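Local coordinates for cysteine protease (Listeria monocytogenes, PDB 5HU4), which anchors surface proteins to the cell wall as a transpeptidase, cleaving their C-terminal sorting signal and passing through a thioester-linked intermediate with the substrate, at residues G5-S11 / D69-D75; T74-L79 / T130-T134. The contacts are given in a common frame with arbitrary orientation. Residue numbers count along the deposited sequence, not the author numbering.

Contact 1 of 2, residues G5-S11 / D69-D75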
ATOM      1  N   GLY A   5      10.945  -1.836  -2.858  1.00 19.97           N
ATOM      2  CA  GLY A   5      10.679  -2.706  -1.726  1.00 18.45           C
ATOM      3  C   GLY A   5       9.397  -3.507  -1.861  1.00 20.10           C
ATOM      4  O   GLY A   5       8.937  -3.777  -2.970  1.00 21.27           O
ATOM      5  N   SER A   6       8.822  -3.885  -0.724  1.00 19.33           N
ATOM      6  CA  SER A   6       7.615  -4.704  -0.712  1.00 20.05           C
ATOM      7  C   SER A   6       6.576  -4.192   0.280  1.00 20.03           C
ATOM      8  O   SER A   6       6.908  -3.520   1.256  1.00 20.74           O
ATOM      9  CB  SER A   6       7.960  -6.158  -0.383  1.00 19.09           C
ATOM     10  OG  SER A   6       8.772  -6.733  -1.391  1.00 21.70           O
ATOM     11  N   ILE A   7       5.314  -4.517   0.017  1.00 20.02           N
ATOM     12  CA  ILE A   7       4.232  -4.237   0.950  1.00 20.55           C
ATOM     13  C   ILE A   7       3.389  -5.495   1.133  1.00 20.07           C
ATOM     14  O   ILE A   7       3.159  -6.242   0.182  1.00 20.66           O
ATOM     15  CB  ILE A   7       3.342  -3.064   0.475  1.00 20.87           C
ATOM     16  CG1 ILE A   7       2.223  -2.799   1.487  1.00 22.25           C
ATOM     17  CG2 ILE A   7       2.768  -3.337  -0.909  1.00 20.06           C
ATOM     18  CD1 ILE A   7       1.214  -1.785   1.029  1.00 21.22           C
ATOM     19  N   ALA A   8       2.943  -5.741   2.359  1.00 20.48           N
ATOM     20  CA  ALA A   8       2.164  -6.937   2.639  1.00 18.70           C
ATOM     21  C   ALA A   8       1.001  -6.668   3.587  1.00 19.67           C
ATOM     22  O   ALA A   8       1.160  -6.009   4.615  1.00 19.53           O
ATOM     23  CB  ALA A   8       3.059  -8.020   3.206  1.00 20.04           C
ATOM     24  N   VAL A   9      -0.170  -7.178   3.220  1.00 19.34           N
ATOM     25  CA  VAL A   9      -1.336  -7.157   4.094  1.00 18.32           C
ATOM     26  C   VAL A   9      -1.865  -8.582   4.240  1.00 21.26           C
ATOM     27  O   VAL A   9      -2.720  -9.013   3.468  1.00 18.10           O
ATOM     28  CB  VAL A   9      -2.450  -6.240   3.557  1.00 20.47           C
ATOM     29  CG1 VAL A   9      -3.451  -5.944   4.656  1.00 18.62           C
ATOM     30  CG2 VAL A   9      -1.864  -4.944   3.017  1.00 18.68           C
ATOM     31  N   PRO A  10      -1.347  -9.317   5.235  1.00 21.79           N
ATOM     32  CA  PRO A  10      -1.610 -10.750   5.420  1.00 18.46           C
ATOM     33  C   PRO A  10      -3.074 -11.101   5.696  1.00 23.17           C
ATOM     34  O   PRO A  10      -3.478 -12.238   5.446  1.00 24.32           O
ATOM     35  CB  PRO A  10      -0.735 -11.111   6.627  1.00 22.06           C
ATOM     36  CG  PRO A  10      -0.522  -9.823   7.346  1.00 19.86           C
ATOM     37  CD  PRO A  10      -0.448  -8.785   6.274  1.00 19.01           C
ATOM     38  N   SER A  11      -3.856 -10.151   6.199  1.00 23.52           N
ATOM     39  CA  SER A  11      -5.256 -10.420   6.514  1.00 22.83           C
ATOM     40  C   SER A  11      -6.091 -10.603   5.249  1.00 22.08           C
ATOM     41  O   SER A  11      -7.140 -11.249   5.275  1.00 18.41           O
ATOM     42  CB  SER A  11      -5.844  -9.296   7.370  1.00 19.63           C
ATOM     43  OG  SER A  11      -6.078  -8.134   6.596  1.00 27.56           O
ATOM     44  N   ASP A  69      -6.259  -3.981  10.936  1.00 25.58           N
ATOM     45  CA  ASP A  69      -5.351  -4.946  10.331  1.00 22.25           C
ATOM     46  C   ASP A  69      -3.962  -4.342  10.183  1.00 23.49           C
ATOM     47  O   ASP A  69      -3.813  -3.125  10.061  1.00 22.20           O
ATOM     48  CB  ASP A  69      -5.871  -5.407   8.969  1.00 22.42           C
ATOM     49  CG  ASP A  69      -7.146  -6.216   9.073  1.00 26.87           C
ATOM     50  OD1 ASP A  69      -7.434  -6.740  10.170  1.00 27.01           O
ATOM     51  OD2 ASP A  69      -7.862  -6.330   8.056  1.00 25.68           O
ATOM     52  N   LYS A  70      -2.945  -5.195  10.192  1.00 19.89           N
ATOM     53  CA  LYS A  70      -1.571  -4.735  10.051  1.00 22.37           C
ATOM     54  C   LYS A  70      -1.182  -4.600   8.585  1.00 24.88           C
ATOM     55  O   LYS A  70      -1.556  -5.430   7.752  1.00 23.00           O
ATOM     56  CB  LYS A  70      -0.608  -5.693  10.756  1.00 22.02           C
ATOM     57  CG  LYS A  70      -0.953  -5.985  12.208  1.00 23.54           C
ATOM     58  CD  LYS A  70      -1.041  -4.715  13.037  1.00 26.93           C
ATOM     59  CE  LYS A  70      -0.951  -5.029  14.522  1.00 30.32           C
ATOM     60  NZ  LYS A  70      -1.876  -4.185  15.329  1.00 35.85           N
ATOM     61  N   ILE A  71      -0.438  -3.544   8.273  1.00 22.99           N
ATOM     62  CA  ILE A  71       0.161  -3.388   6.956  1.00 20.26           C
ATOM     63  C   ILE A  71       1.675  -3.364   7.108  1.00 21.36           C
ATOM     64  O   ILE A  71       2.216  -2.574   7.884  1.00 21.97           O
ATOM     65  CB  ILE A  71      -0.306  -2.105   6.249  1.00 21.27           C
ATOM     66  CG1 ILE A  71      -1.832  -2.069   6.152  1.00 21.19           C
ATOM     67  CG2 ILE A  71       0.315  -2.004   4.864  1.00 20.56           C
ATOM     68  CD1 ILE A  71      -2.374  -0.761   5.618  1.00 17.17           C
ATOM     69  N   TYR A  72       2.357  -4.237   6.376  1.00 20.76           N
ATOM     70  CA  TYR A  72       3.807  -4.324   6.477  1.00 20.85           C
ATOM     71  C   TYR A  72       4.486  -3.760   5.239  1.00 21.29           C
ATOM     72  O   TYR A  72       4.128  -4.092   4.111  1.00 20.29           O
ATOM     73  CB  TYR A  72       4.235  -5.771   6.715  1.00 20.50           C
ATOM     74  CG  TYR A  72       3.704  -6.328   8.013  1.00 24.22           C
ATOM     75  CD1 TYR A  72       4.378  -6.116   9.207  1.00 25.18           C
ATOM     76  CD2 TYR A  72       2.520  -7.053   8.049  1.00 21.97           C
ATOM     77  CE1 TYR A  72       3.894  -6.617  10.399  1.00 25.95           C
ATOM     78  CE2 TYR A  72       2.028  -7.558   9.235  1.00 23.33           C
ATOM     79  CZ  TYR A  72       2.719  -7.335  10.408  1.00 23.46           C
ATOM     80  OH  TYR A  72       2.235  -7.837  11.594  1.00 26.42           O
ATOM     81  N   LEU A  73       5.467  -2.897   5.472  1.00 21.97           N
ATOM     82  CA  LEU A  73       6.183  -2.220   4.404  1.00 21.93           C
ATOM     83  C   LEU A  73       7.680  -2.313   4.660  1.00 24.26           C
ATOM     84  O   LEU A  73       8.124  -2.184   5.801  1.00 24.96           O
ATOM     85  CB  LEU A  73       5.739  -0.759   4.314  1.00 23.17           C
ATOM     86  CG  LEU A  73       6.326   0.128   3.218  1.00 25.80           C
ATOM     87  CD1 LEU A  73       5.879  -0.342   1.842  1.00 21.89           C
ATOM     88  CD2 LEU A  73       5.930   1.578   3.453  1.00 22.12           C
ATOM     89  N   THR A  74       8.461  -2.545   3.610  1.00 23.95           N
ATOM     90  CA  THR A  74       9.906  -2.651   3.775  1.00 22.34           C
ATOM     91  C   THR A  74      10.683  -2.112   2.577  1.00 21.12           C
ATOM     92  O   THR A  74      10.222  -2.171   1.436  1.00 21.92           O
ATOM     93  CB  THR A  74      10.337  -4.113   4.033  1.00 23.55           C
ATOM     94  OG1 THR A  74      11.724  -4.149   4.393  1.00 23.18           O
ATOM     95  CG2 THR A  74      10.109  -4.976   2.798  1.00 21.83           C
ATOM     96  N   ASP A  75      11.862  -1.568   2.860  1.00 19.85           N
ATOM     97  CA  ASP A  75      12.795  -1.139   1.828  1.00 21.27           C
ATOM     98  C   ASP A  75      13.978  -2.098   1.811  1.00 22.88           C
ATOM     99  O   ASP A  75      15.041  -1.786   1.270  1.00 23.88           O
ATOM    100  CB  ASP A  75      13.261   0.299   2.073  1.00 20.69           C
ATOM    101  CG  ASP A  75      13.694   0.539   3.512  1.00 24.29           C
ATOM    102  OD1 ASP A  75      13.892  -0.445   4.256  1.00 20.13           O
ATOM    103  OD2 ASP A  75      13.841   1.718   3.897  1.00 22.27           O
TER
HETATM  104  O   HOH W   1      -3.088  -7.736   7.856  1.00 20.65           O
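Strands 5-9 and 70-74 run antiparallel, their axes at 170° and 4.6 Å apart at closest approach. Two hydrogen-bonded pairs fix the register: Ser-6 N to Thr-74 O at 3.1 Å with Thr-74 N to Ser-6 O at 3.0 Å, then Ala-8 N to Tyr-72 O at 2.7 Å with Tyr-72 N to Ala-8 O at 2.8 Å. Between them lies the non-hydrogen-bonded pair Ile-7/Leu-73. Past Val-9 the segments spread, and a water bridges the gap, accepting from Ser-11 N (3.0 Å) and donating to Lys-70 O (2.8 Å). Ser-11 OG also makes a weak hydrogen bond to Asp-69 OD2 (2.9 Å), an oxygen that accepts from Lys-66 N too. On one face Ile-7 CD1 meets Ile-71 CG2 at 3.9 Å, and Ile-7 CB meets Leu-73 CD1 at 4.0 Å. The other face carries Ser-6, Ala-8, Tyr-72 and Thr-74; there Pro-10 CD sits at the edge of the Tyr-72 ring, 3.9 Å from CD2. This pairing joins the first and last strands in the sheet order, closing the sortase beta-barrel. Strands 14-19 and 78-91 flank it, Ile-7 and Ile-71 pack on Ile-106 and Leu-108 of strand 105-111, and Tyr-72 stacks on Tyr-141 of helix 135-141.

Contact 2 of 2, residues T74-L79 / T130-T134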
ATOM      1  N   THR A  74       8.461  -2.545   3.610  1.00 23.95           N
ATOM      2  CA  THR A  74       9.906  -2.651   3.775  1.00 22.34           C
ATOM      3  C   THR A  74      10.683  -2.112   2.577  1.00 21.12           C
ATOM      4  O   THR A  74      10.222  -2.171   1.436  1.00 21.92           O
ATOM      5  CB  THR A  74      10.337  -4.113   4.033  1.00 23.55           C
ATOM      6  OG1 THR A  74      11.724  -4.149   4.393  1.00 23.18           O
ATOM      7  CG2 THR A  74      10.109  -4.976   2.798  1.00 21.83           C
ATOM      8  N   ASP A  75      11.862  -1.568   2.860  1.00 19.85           N
ATOM      9  CA  ASP A  75      12.795  -1.139   1.828  1.00 21.27           C
ATOM     10  C   ASP A  75      13.978  -2.098   1.811  1.00 22.88           C
ATOM     11  O   ASP A  75      15.041  -1.786   1.270  1.00 23.88           O
ATOM     12  CB  ASP A  75      13.261   0.299   2.073  1.00 20.69           C
ATOM     13  CG  ASP A  75      13.694   0.539   3.512  1.00 24.29           C
ATOM     14  OD1 ASP A  75      13.892  -0.445   4.256  1.00 20.13           O
ATOM     15  OD2 ASP A  75      13.841   1.718   3.897  1.00 22.27           O
ATOM     16  N   LEU A  76      13.761  -3.264   2.423  1.00 24.10           N
ATOM     17  CA  LEU A  76      14.772  -4.304   2.617  1.00 24.44           C
ATOM     18  C   LEU A  76      15.913  -3.843   3.522  1.00 25.37           C
ATOM     19  O   LEU A  76      16.987  -4.443   3.538  1.00 26.79           O
ATOM     20  CB  LEU A  76      15.322  -4.793   1.274  1.00 25.56           C
ATOM     21  CG  LEU A  76      14.810  -6.170   0.842  1.00 32.07           C
ATOM     22  CD1 LEU A  76      13.311  -6.141   0.587  1.00 29.17           C
ATOM     23  CD2 LEU A  76      15.559  -6.669  -0.386  1.00 30.01           C
ATOM     24  N   GLU A  77      15.666  -2.784   4.285  1.00 22.59           N
ATOM     25  CA  GLU A  77      16.576  -2.367   5.344  1.00 25.73           C
ATOM     26  C   GLU A  77      15.814  -2.334   6.665  1.00 26.05           C
ATOM     27  O   GLU A  77      16.294  -2.821   7.688  1.00 27.29           O
ATOM     28  CB  GLU A  77      17.191  -0.998   5.043  1.00 27.58           C
ATOM     29  CG  GLU A  77      18.110  -0.977   3.830  1.00 37.13           C
ATOM     30  CD  GLU A  77      19.279  -1.939   3.953  1.00 59.51           C
ATOM     31  OE1 GLU A  77      19.812  -2.088   5.073  1.00 61.03           O
ATOM     32  OE2 GLU A  77      19.666  -2.544   2.931  1.00 46.85           O
ATOM     33  N   ASN A  78      14.614  -1.765   6.625  1.00 24.77           N
ATOM     34  CA  ASN A  78      13.758  -1.686   7.802  1.00 24.68           C
ATOM     35  C   ASN A  78      12.372  -2.266   7.548  1.00 25.71           C
ATOM     36  O   ASN A  78      11.866  -2.228   6.425  1.00 23.27           O
ATOM     37  CB  ASN A  78      13.626  -0.236   8.270  1.00 25.10           C
ATOM     38  CG  ASN A  78      14.885   0.280   8.925  1.00 27.63           C
ATOM     39  OD1 ASN A  78      15.498  -0.407   9.743  1.00 28.81           O
ATOM     40  ND2 ASN A  78      15.280   1.498   8.575  1.00 24.60           N
ATOM     41  N   LEU A  79      11.765  -2.803   8.602  1.00 25.43           N
ATOM     42  CA  LEU A  79      10.387  -3.269   8.537  1.00 22.09           C
ATOM     43  C   LEU A  79       9.467  -2.241   9.181  1.00 23.84           C
ATOM     44  O   LEU A  79       9.566  -1.971  10.379  1.00 22.98           O
ATOM     45  CB  LEU A  79      10.241  -4.627   9.227  1.00 26.63           C
ATOM     46  CG  LEU A  79       8.816  -5.138   9.439  1.00 24.86           C
ATOM     47  CD1 LEU A  79       8.100  -5.299   8.108  1.00 23.82           C
ATOM     48  CD2 LEU A  79       8.829  -6.454  10.203  1.00 27.14           C
ATOM     49  N   THR A 130       8.817   0.459  14.095  1.00 29.22           N
ATOM     50  CA  THR A 130       9.818   0.319  13.044  1.00 25.67           C
ATOM     51  C   THR A 130      10.993  -0.508  13.558  1.00 25.55           C
ATOM     52  O   THR A 130      11.484  -0.277  14.662  1.00 28.92           O
ATOM     53  CB  THR A 130      10.329   1.691  12.559  1.00 23.82           C
ATOM     54  OG1 THR A 130       9.239   2.449  12.020  1.00 28.50           O
ATOM     55  CG2 THR A 130      11.397   1.520  11.486  1.00 28.24           C
ATOM     56  N   GLU A 131      11.439  -1.476  12.762  1.00 26.13           N
ATOM     57  CA  GLU A 131      12.555  -2.325  13.165  1.00 29.41           C
ATOM     58  C   GLU A 131      13.374  -2.817  11.975  1.00 28.34           C
ATOM     59  O   GLU A 131      12.886  -2.865  10.845  1.00 26.37           O
ATOM     60  CB  GLU A 131      12.049  -3.517  13.980  1.00 30.44           C
ATOM     61  CG  GLU A 131      10.763  -4.137  13.458  1.00 33.06           C
ATOM     62  CD  GLU A 131      10.268  -5.268  14.339  1.00 37.41           C
ATOM     63  OE1 GLU A 131       9.035  -5.417  14.483  1.00 40.57           O
ATOM     64  OE2 GLU A 131      11.111  -6.007  14.888  1.00 42.10           O
ATOM     65  N   LYS A 132      14.626  -3.175  12.247  1.00 31.46           N
ATOM     66  CA  LYS A 132      15.541  -3.672  11.226  1.00 30.65           C
ATOM     67  C   LYS A 132      15.000  -4.945  10.590  1.00 31.76           C
ATOM     68  O   LYS A 132      14.579  -5.865  11.293  1.00 33.48           O
ATOM     69  CB  LYS A 132      16.923  -3.932  11.834  1.00 29.77           C
ATOM     70  CG  LYS A 132      18.090  -3.500  10.960  1.00 36.99           C
ATOM     71  CD  LYS A 132      19.421  -3.798  11.633  1.00 41.37           C
ATOM     72  CE  LYS A 132      19.819  -5.254  11.453  1.00 45.20           C
ATOM     73  NZ  LYS A 132      20.405  -5.495  10.104  1.00 55.19           N
ATOM     74  N   LEU A 133      15.006  -4.997   9.262  1.00 28.85           N
ATOM     75  CA  LEU A 133      14.538  -6.190   8.569  1.00 30.03           C
ATOM     76  C   LEU A 133      15.565  -7.310   8.662  1.00 35.06           C
ATOM     77  O   LEU A 133      16.727  -7.139   8.295  1.00 35.81           O
ATOM     78  CB  LEU A 133      14.227  -5.894   7.102  1.00 29.79           C
ATOM     79  CG  LEU A 133      13.500  -7.050   6.410  1.00 30.28           C
ATOM     80  CD1 LEU A 133      12.015  -7.028   6.745  1.00 29.81           C
ATOM     81  CD2 LEU A 133      13.721  -7.030   4.904  1.00 29.87           C
ATOM     82  N   THR A 134      15.124  -8.456   9.162  1.00 36.63           N
ATOM     83  CA  THR A 134      15.969  -9.638   9.238  1.00 35.93           C
ATOM     84  C   THR A 134      15.461 -10.691   8.268  1.00 39.11           C
ATOM     85  O   THR A 134      14.396 -10.521   7.668  1.00 36.05           O
ATOM     86  CB  THR A 134      16.000 -10.216  10.660  1.00 39.30           C
ATOM     87  OG1 THR A 134      14.660 -10.425  11.119  1.00 39.00           O
ATOM     88  CG2 THR A 134      16.706  -9.260  11.610  1.00 37.71           C
TER
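At one end of the sortase beta-barrel, where strand 78-91 begins and strand 119-132 ends, a tight turn leads into the first of these, and the two pair antiparallel. Side chains shape the turn. Thr-74, with chi1 t, accepts from Leu-76 N through OG1 (3.0 Å), an ST turn, and donates from OG1 to Asn-78 O (2.8 Å). Asp-75, chi1 p, brings OD1 to Glu-77 N (2.9 Å), an Asx turn, and to Asn-78 N (2.8 Å), while its OD2 bonds Tyr-80 OH. Leu-76, with positive phi (64°), helps the chain reverse between strands 70-74 and 78-91. Across the strands, Leu-79 N bonds Glu-131 O at 2.5 Å and Glu-131 N bonds Leu-79 O at 3.1 Å; Leu-133 N to Glu-77 O (3.0 Å) carries the pairing beyond the strand end. Leu-79 and Leu-133 are both t,p, and Leu-79 also packs on Leu-137 and Tyr-141 of helix 135-141, whose N-cap is Thr-134. The Leu-133 side chain fills the space beside the turn: CD1 lies 3.9 Å from Leu-79 CB, and CD2 reaches within 3.5 Å of Thr-74 OG1.

In the fold
Both contacts belong to the same barrel sheet and share Thr-74 and Asp-75, where strand 70-74 ends and the turn into strand 78-91 begins. Contact 1 lies nearer the middle, about 7 Å from the chain centre to its own centre, and most of its residues are buried; contact 2, about 16 Å out, is more exposed. Both are antiparallel backbone pairings; the first adds aliphatic packing against strand 105-111, the second a small leucine cluster beside a turn braced by side chains within 74-79. They meet where Leu-79 CD1 packs 4.0 Å from Tyr-72 CD1, and helix 135-141 touches both through Tyr-141. Neither lies at the catalytic His-50 or Cys-111.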